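PDB 4A0S: octenoyl-CoA reductase/carboxylase from Streptomyces sp., which catalyses the NADPH-dependent reductive carboxylation of 2-octenoyl-CoA, making an unusual extender unit for polyketide biosynthesis in the cinnabaramide pathway. Local coordinates for residues M218-D222 with V241-I247. Residues are numbered along the deposited sequence; the frame is centred on the assembly and turned at random.
Sequences MKQGD and VKNGGGI
G221 N donates to G245 O over 2.7 Å, approaching from above the carbonyl plane, about 49° out of it. Farther along, I247 N reaches D222 O, also at 2.7 Å, and lies close to the line of that C=O bond. These two backbone bonds tie the turn leading into strand 223-226 to the exit of helix 232-243, where the chain swings into strand 247-252, the neighbouring parallel strand of the Rossmann sheet. Helix 232-243 ends in a Schellman motif: G245 has positive phi, G246 N bonds back to V241 O and G245 N to K242 O. G244, G245 and G246 carry no side chain, and M218 and the Q220 CB lie where one would otherwise be; Q220 CA comes 3.1 Å from G244 O. Beside these polar contacts, M218 supplies the apolar part. Its chain bends at the last torsion (chi3 -35°), bringing CE 3.7 Å from V241 CA and 3.8 Å from G246 CA, with V241 CG1 alongside; V224 packs against both side chains. K219 to D222 form a type II beta turn, braced by the D222 carboxylate: OD2 takes K219 N from above its plane, while OD1 forms a salt bridge with K219 NZ, met on the syn side at 2.8 Å. The Q220 amide leads away: NE2 bonds F240 O and OE1 bonds N243 ND2, both of the second subunit. Two main-chain bonds and the bare glycine backbone together probably set the spacing of the two segments, the salt bridge probably stiffens the turn, and Q220 carries the same junction into the subunit interface.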
loop_
_atom_site.group_PDB
_atom_site.type_symbol
_atom_site.label_atom_id
_atom_site.label_comp_id
_atom_site.label_asym_id
_atom_site.label_seq_id
_atom_site.Cartn_x
_atom_site.Cartn_y
_atom_site.Cartn_z
ATOM N N MET A 218 -7.296 6.861 6.497
ATOM C CA MET A 218 -8.700 7.059 6.229
ATOM C C MET A 218 -8.932 7.569 4.818
ATOM O O MET A 218 -8.063 8.199 4.220
ATOM C CB MET A 218 -9.245 8.095 7.190
ATOM C CG MET A 218 -8.765 9.473 6.862
ATOM S SD MET A 218 -9.741 10.663 7.749
ATOM C CE MET A 218 -11.319 9.865 7.744
ATOM N N LYS A 219 -10.120 7.304 4.294
ATOM C CA LYS A 219 -10.547 7.932 3.064
ATOM C C LYS A 219 -11.877 8.607 3.343
ATOM O O LYS A 219 -12.561 8.276 4.306
ATOM C CB LYS A 219 -10.689 6.891 1.961
ATOM C CG LYS A 219 -11.786 5.885 2.218
ATOM C CD LYS A 219 -11.926 4.906 1.037
ATOM C CE LYS A 219 -12.965 3.828 1.378
ATOM N NZ LYS A 219 -12.610 3.078 2.635
ATOM N N GLN A 220 -12.267 9.545 2.502
ATOM C CA GLN A 220 -13.569 10.160 2.695
ATOM C C GLN A 220 -14.622 9.052 2.728
ATOM O O GLN A 220 -14.497 8.036 2.033
ATOM C CB GLN A 220 -13.846 11.145 1.580
ATOM C CG GLN A 220 -13.959 10.499 0.195
ATOM C CD GLN A 220 -13.893 11.540 -0.883
ATOM O OE1 GLN A 220 -14.922 11.987 -1.389
ATOM N NE2 GLN A 220 -12.684 11.968 -1.210
ATOM N N GLY A 221 -15.629 9.229 3.572
ATOM C CA GLY A 221 -16.678 8.240 3.701
ATOM C C GLY A 221 -16.435 7.243 4.815
ATOM O O GLY A 221 -17.363 6.574 5.268
ATOM N N ASP A 222 -15.189 7.150 5.267
ATOM C CA ASP A 222 -14.847 6.259 6.352
ATOM C C ASP A 222 -15.506 6.748 7.615
ATOM O O ASP A 222 -15.545 7.942 7.871
ATOM C CB ASP A 222 -13.337 6.230 6.569
ATOM C CG ASP A 222 -12.648 5.212 5.685
ATOM O OD1 ASP A 222 -13.360 4.432 4.989
ATOM O OD2 ASP A 222 -11.407 5.186 5.712
ATOM N N VAL A 241 -10.655 13.445 10.675
ATOM C CA VAL A 241 -11.740 12.623 10.150
ATOM C C VAL A 241 -12.687 13.515 9.352
ATOM O O VAL A 241 -12.975 13.275 8.168
ATOM C CB VAL A 241 -12.464 11.859 11.259
ATOM C CG1 VAL A 241 -13.672 11.101 10.671
ATOM C CG2 VAL A 241 -11.498 10.868 11.929
ATOM N N LYS A 242 -13.124 14.590 9.981
ATOM C CA LYS A 242 -14.057 15.497 9.338
ATOM C C LYS A 242 -13.425 16.086 8.091
ATOM O O LYS A 242 -14.003 16.014 7.016
ATOM C CB LYS A 242 -14.468 16.594 10.299
ATOM C CG LYS A 242 -15.443 16.105 11.360
ATOM C CD LYS A 242 -15.877 17.237 12.282
ATOM C CE LYS A 242 -16.645 18.316 11.489
ATOM N NZ LYS A 242 -17.946 17.800 10.905
ATOM N N ASN A 243 -12.216 16.631 8.237
ATOM C CA ASN A 243 -11.548 17.268 7.114
ATOM C C ASN A 243 -11.297 16.297 5.975
ATOM O O ASN A 243 -11.260 16.700 4.806
ATOM C CB ASN A 243 -10.246 17.944 7.529
ATOM C CG ASN A 243 -9.668 18.819 6.426
ATOM O OD1 ASN A 243 -10.317 19.764 5.963
ATOM N ND2 ASN A 243 -8.440 18.516 6.006
ATOM N N GLY A 244 -11.131 15.024 6.329
ATOM C CA GLY A 244 -10.914 13.965 5.345
ATOM C C GLY A 244 -12.187 13.506 4.658
ATOM O O GLY A 244 -12.122 12.669 3.768
ATOM N N GLY A 245 -13.338 14.061 5.057
ATOM C CA GLY A 245 -14.617 13.645 4.495
ATOM C C GLY A 245 -15.095 12.367 5.148
ATOM O O GLY A 245 -15.969 11.676 4.634
ATOM N N GLY A 246 -14.488 12.060 6.289
ATOM C CA GLY A 246 -14.873 10.912 7.080
ATOM C C GLY A 246 -15.977 11.279 8.051
ATOM O O GLY A 246 -16.406 12.437 8.136
ATOM N N ILE A 247 -16.438 10.280 8.781
ATOM C CA ILE A 247 -17.569 10.457 9.670
ATOM C C ILE A 247 -17.056 10.055 11.043
ATOM O O ILE A 247 -16.887 8.865 11.308
ATOM C CB ILE A 247 -18.761 9.600 9.238
ATOM C CG1 ILE A 247 -19.294 10.077 7.878
ATOM C CG2 ILE A 247 -19.869 9.683 10.261
ATOM C CD1 ILE A 247 -19.869 8.977 7.010
#